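Local coordinates for DNA repair protein RAD7 (Saccharomyces cerevisiae, PDB 5ZB2), which acts in the global genome repair complex, promoting nucleotide excision repair of non-transcribed DNA, and contributes here its leucine-rich-repeat part, crystallised with Elc1, at residues Thr237-Asp251 and Pro267-Thr280. Sequence-based numbering, arbitrary orientation.
Sequences TLRKLVLNGCIDLTD and PLEVLSLEESDQIT. With GOL (glycerol), chain G.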
# COMPACT_ATOMS: atom_id res chain seq x y z
N THR A 237 28.95 -8.26 -31.48
CA THR A 237 29.02 -7.34 -30.35
C THR A 237 28.89 -8.03 -29.00
O THR A 237 28.71 -7.36 -27.98
CB THR A 237 27.92 -6.27 -30.48
OG1 THR A 237 26.66 -6.90 -30.68
CG2 THR A 237 28.21 -5.35 -31.66
N LEU A 238 28.99 -9.36 -28.97
CA LEU A 238 28.74 -10.11 -27.74
C LEU A 238 29.86 -9.88 -26.73
O LEU A 238 31.03 -10.15 -27.02
CB LEU A 238 28.62 -11.59 -28.08
CG LEU A 238 28.01 -12.53 -27.05
CD1 LEU A 238 26.64 -12.05 -26.59
CD2 LEU A 238 27.91 -13.92 -27.64
N ARG A 239 29.50 -9.38 -25.54
CA ARG A 239 30.45 -9.22 -24.45
C ARG A 239 30.23 -10.20 -23.30
O ARG A 239 31.12 -10.35 -22.46
CB ARG A 239 30.39 -7.78 -23.90
CG ARG A 239 30.60 -6.71 -24.96
CD ARG A 239 30.88 -5.34 -24.34
NE ARG A 239 29.84 -4.92 -23.40
CZ ARG A 239 28.84 -4.10 -23.70
NH1 ARG A 239 28.71 -3.58 -24.91
NH2 ARG A 239 27.95 -3.79 -22.76
N LYS A 240 29.07 -10.85 -23.24
CA LYS A 240 28.77 -11.80 -22.17
C LYS A 240 28.00 -12.97 -22.76
O LYS A 240 26.88 -12.79 -23.26
CB LYS A 240 27.96 -11.13 -21.05
CG LYS A 240 27.53 -12.06 -19.92
CD LYS A 240 26.76 -11.29 -18.85
CE LYS A 240 26.50 -12.14 -17.62
NZ LYS A 240 25.85 -11.35 -16.54
N LEU A 241 28.58 -14.17 -22.69
CA LEU A 241 27.92 -15.39 -23.14
C LEU A 241 27.91 -16.40 -22.00
O LEU A 241 28.98 -16.82 -21.54
CB LEU A 241 28.61 -15.97 -24.37
CG LEU A 241 27.98 -17.25 -24.93
CD1 LEU A 241 26.56 -17.00 -25.40
CD2 LEU A 241 28.84 -17.82 -26.05
N VAL A 242 26.72 -16.80 -21.56
CA VAL A 242 26.55 -17.74 -20.47
C VAL A 242 25.58 -18.82 -20.92
O VAL A 242 24.40 -18.54 -21.17
CB VAL A 242 26.05 -17.05 -19.19
CG1 VAL A 242 25.70 -18.08 -18.10
CG2 VAL A 242 27.09 -16.07 -18.66
N LEU A 243 26.07 -20.06 -21.03
CA LEU A 243 25.25 -21.21 -21.40
C LEU A 243 25.58 -22.33 -20.41
O LEU A 243 26.53 -23.09 -20.62
CB LEU A 243 25.51 -21.65 -22.84
CG LEU A 243 25.25 -20.61 -23.93
CD1 LEU A 243 25.81 -21.10 -25.27
CD2 LEU A 243 23.77 -20.30 -24.04
N ASN A 244 24.80 -22.42 -19.33
CA ASN A 244 25.04 -23.41 -18.28
C ASN A 244 23.94 -24.46 -18.30
O ASN A 244 22.75 -24.14 -18.43
CB ASN A 244 25.10 -22.74 -16.91
CG ASN A 244 26.15 -21.64 -16.83
OD1 ASN A 244 27.13 -21.64 -17.58
ND2 ASN A 244 25.94 -20.69 -15.93
N GLY A 245 24.33 -25.72 -18.15
CA GLY A 245 23.38 -26.81 -18.13
C GLY A 245 22.77 -27.16 -19.47
O GLY A 245 21.84 -27.97 -19.51
N CYS A 246 23.25 -26.57 -20.56
CA CYS A 246 22.74 -26.88 -21.90
C CYS A 246 23.49 -28.08 -22.46
O CYS A 246 24.28 -28.00 -23.40
CB CYS A 246 22.87 -25.66 -22.81
SG CYS A 246 22.00 -24.18 -22.23
N ILE A 247 23.24 -29.22 -21.83
CA ILE A 247 23.92 -30.46 -22.10
C ILE A 247 23.79 -31.03 -23.48
O ILE A 247 24.51 -31.90 -23.86
CB ILE A 247 23.59 -31.52 -21.03
CG1 ILE A 247 22.20 -32.11 -21.21
CG2 ILE A 247 23.74 -30.93 -19.65
CD1 ILE A 247 21.96 -33.39 -20.47
N ASP A 248 22.87 -30.52 -24.25
CA ASP A 248 22.67 -30.98 -25.61
C ASP A 248 23.65 -30.37 -26.61
O ASP A 248 23.73 -30.84 -27.75
CB ASP A 248 21.24 -30.68 -26.05
CG ASP A 248 20.78 -31.55 -27.20
OD1 ASP A 248 20.60 -32.77 -26.99
OD2 ASP A 248 20.59 -31.01 -28.32
N LEU A 249 24.39 -29.34 -26.21
CA LEU A 249 25.31 -28.67 -27.12
C LEU A 249 26.58 -29.50 -27.32
O LEU A 249 27.05 -30.19 -26.41
CB LEU A 249 25.68 -27.28 -26.59
CG LEU A 249 24.50 -26.31 -26.42
CD1 LEU A 249 24.97 -24.99 -25.85
CD2 LEU A 249 23.77 -26.10 -27.74
N THR A 250 27.14 -29.42 -28.53
CA THR A 250 28.30 -30.21 -28.92
C THR A 250 29.34 -29.32 -29.58
O THR A 250 29.17 -28.10 -29.72
CB THR A 250 27.90 -31.34 -29.88
OG1 THR A 250 27.58 -30.78 -31.16
CG2 THR A 250 26.70 -32.11 -29.35
N ASP A 251 30.44 -29.94 -30.02
CA ASP A 251 31.49 -29.21 -30.71
C ASP A 251 30.94 -28.45 -31.92
O ASP A 251 31.53 -27.44 -32.34
CB ASP A 251 32.60 -30.16 -31.16
CG ASP A 251 33.50 -30.59 -30.01
OD1 ASP A 251 33.38 -30.02 -28.90
OD2 ASP A 251 34.35 -31.48 -30.23
N PRO A 267 35.45 -9.05 -28.12
CA PRO A 267 35.11 -8.19 -26.97
C PRO A 267 34.58 -8.93 -25.76
O PRO A 267 34.14 -8.28 -24.81
CB PRO A 267 34.03 -7.27 -27.56
CG PRO A 267 33.33 -8.13 -28.55
CD PRO A 267 34.39 -9.02 -29.15
N LEU A 268 34.59 -10.26 -25.75
CA LEU A 268 34.00 -11.01 -24.64
C LEU A 268 34.68 -10.67 -23.33
O LEU A 268 35.91 -10.74 -23.21
CB LEU A 268 34.07 -12.51 -24.90
CG LEU A 268 33.10 -13.09 -25.93
CD1 LEU A 268 33.38 -14.58 -26.09
CD2 LEU A 268 31.65 -12.87 -25.52
N GLU A 269 33.88 -10.30 -22.33
CA GLU A 269 34.36 -10.07 -20.98
C GLU A 269 33.95 -11.17 -20.02
O GLU A 269 34.63 -11.37 -19.01
CB GLU A 269 33.85 -8.72 -20.46
CG GLU A 269 33.96 -7.60 -21.48
CD GLU A 269 33.40 -6.28 -20.99
OE1 GLU A 269 33.93 -5.23 -21.39
OE2 GLU A 269 32.43 -6.30 -20.20
N VAL A 270 32.88 -11.91 -20.32
CA VAL A 270 32.38 -12.98 -19.48
C VAL A 270 32.01 -14.15 -20.37
O VAL A 270 31.28 -13.99 -21.35
CB VAL A 270 31.17 -12.53 -18.64
CG1 VAL A 270 30.62 -13.69 -17.81
CG2 VAL A 270 31.54 -11.35 -17.75
N LEU A 271 32.48 -15.35 -20.02
CA LEU A 271 32.21 -16.55 -20.79
C LEU A 271 32.00 -17.71 -19.82
O LEU A 271 32.88 -17.99 -19.00
CB LEU A 271 33.35 -16.87 -21.76
CG LEU A 271 33.15 -18.16 -22.56
CD1 LEU A 271 31.99 -18.02 -23.53
CD2 LEU A 271 34.43 -18.56 -23.29
N SER A 272 30.86 -18.39 -19.94
CA SER A 272 30.56 -19.53 -19.08
C SER A 272 29.86 -20.61 -19.88
O SER A 272 28.84 -20.35 -20.53
CB SER A 272 29.69 -19.10 -17.89
OG SER A 272 29.28 -20.23 -17.13
N LEU A 273 30.38 -21.84 -19.80
CA LEU A 273 29.83 -22.98 -20.53
C LEU A 273 29.74 -24.19 -19.61
O LEU A 273 30.24 -25.27 -19.90
CB LEU A 273 30.70 -23.30 -21.75
CG LEU A 273 30.95 -22.17 -22.76
CD1 LEU A 273 31.93 -22.64 -23.82
CD2 LEU A 273 29.64 -21.72 -23.39
N GLU A 274 29.06 -24.03 -18.48
CA GLU A 274 29.09 -25.05 -17.44
C GLU A 274 28.24 -26.26 -17.80
O GLU A 274 27.19 -26.13 -18.44
CB GLU A 274 28.62 -24.44 -16.12
CG GLU A 274 29.46 -23.24 -15.68
CD GLU A 274 29.06 -22.71 -14.31
OE1 GLU A 274 28.08 -23.22 -13.73
OE2 GLU A 274 29.73 -21.78 -13.82
N GLU A 275 28.72 -27.44 -17.41
CA GLU A 275 28.01 -28.72 -17.52
C GLU A 275 27.86 -29.21 -18.97
O GLU A 275 26.97 -30.01 -19.25
CB GLU A 275 26.63 -28.65 -16.86
CG GLU A 275 26.68 -28.64 -15.34
CD GLU A 275 25.30 -28.66 -14.70
OE1 GLU A 275 24.31 -28.94 -15.41
OE2 GLU A 275 25.21 -28.39 -13.49
N SER A 276 28.73 -28.77 -19.88
CA SER A 276 28.68 -29.23 -21.27
C SER A 276 29.67 -30.38 -21.44
O SER A 276 30.81 -30.20 -21.86
CB SER A 276 28.98 -28.08 -22.23
OG SER A 276 27.97 -27.08 -22.16
N ASP A 277 29.20 -31.58 -21.10
CA ASP A 277 30.04 -32.78 -21.12
C ASP A 277 30.30 -33.32 -22.52
O ASP A 277 30.99 -34.33 -22.65
CB ASP A 277 29.40 -33.87 -20.26
CG ASP A 277 28.18 -34.49 -20.92
OD1 ASP A 277 27.41 -33.75 -21.57
OD2 ASP A 277 28.00 -35.72 -20.79
N GLN A 278 29.76 -32.70 -23.57
CA GLN A 278 30.03 -33.13 -24.94
C GLN A 278 31.04 -32.26 -25.66
O GLN A 278 31.56 -32.67 -26.71
CB GLN A 278 28.73 -33.19 -25.75
CG GLN A 278 27.78 -34.30 -25.31
CD GLN A 278 26.65 -34.54 -26.29
OE1 GLN A 278 26.80 -35.29 -27.26
NE2 GLN A 278 25.51 -33.92 -26.04
N ILE A 279 31.36 -31.08 -25.13
CA ILE A 279 32.36 -30.21 -25.73
C ILE A 279 33.75 -30.76 -25.43
O ILE A 279 34.08 -31.06 -24.28
CB ILE A 279 32.19 -28.77 -25.22
CG1 ILE A 279 30.83 -28.23 -25.65
CG2 ILE A 279 33.34 -27.89 -25.71
CD1 ILE A 279 30.55 -26.79 -25.26
N THR A 280 34.58 -30.87 -26.47
CA THR A 280 35.89 -31.49 -26.35
C THR A 280 36.98 -30.45 -26.16
O THR A 280 36.82 -29.26 -26.44
CB THR A 280 36.21 -32.33 -27.60
OG1 THR A 280 36.40 -31.46 -28.72
CG2 THR A 280 35.08 -33.31 -27.90
C1 GOL G . 27.95 -5.69 -19.93
O1 GOL G . 29.30 -5.59 -20.33
C2 GOL G . 27.78 -6.90 -19.01
O2 GOL G . 26.51 -7.50 -19.19
C3 GOL G . 28.88 -7.92 -19.28
O3 GOL G . 30.03 -7.61 -18.53
O HOH W 1 26.02 -25.68 -21.09
O HOH W 2 27.93 -18.61 -14.52
O HOH W 3 27.43 -30.82 -23.71
O HOH W 4 25.11 -34.90 -22.67
O HOH W 5 30.91 -32.80 -29.30
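Leu-241 and Leu-271 lie side by side on the helix-covered face of two neighbouring parallel strands in a leucine-rich-repeat solenoid; the contact shows how successive strands of such a solenoid are joined. Both leucines hold CG trans to the backbone N (chi1 near 180°), which brings Leu-241 CD2 to 4.0 Å from Leu-271 CD1. Leu-243 and Leu-273 continue this buried row along the strands, and helix 251-261 covers it, Leu-258 meeting Leu-241. A backbone ladder ties the strands: Leu-241 N to Val-270 O, Ser-272 N to Leu-241 O, and Leu-243 N to Ser-272 O at 2.8 Å. The other face is looser at its start, where Lys-240 CG brushes Val-270 CB at 3.9 Å before the chain runs away. Just before the strands, a glycerol, probably from crystallisation, accepts from Arg-239 NE and donates to Glu-269 OE2. Farther along, Asn-244 OD1 takes the Ser-272 hydroxyl on an in-plane lone pair, and Glu-274 N tilted 31° from that plane. The amide stacks on the Glu-274 carboxylate, which Arg-302 salt-bridges; Asn-244 ND2 donates to Glu-214 OE1. Where the strands end, a water joins Leu-243 O, Cys-246 N, Glu-274 O and Ser-276 OG. Asp-251 grips Thr-280 twice: OD1 accepts Thr-280 N through its syn lone pair, and OD2 accepts Thr-280 OG1 at 2.5 Å.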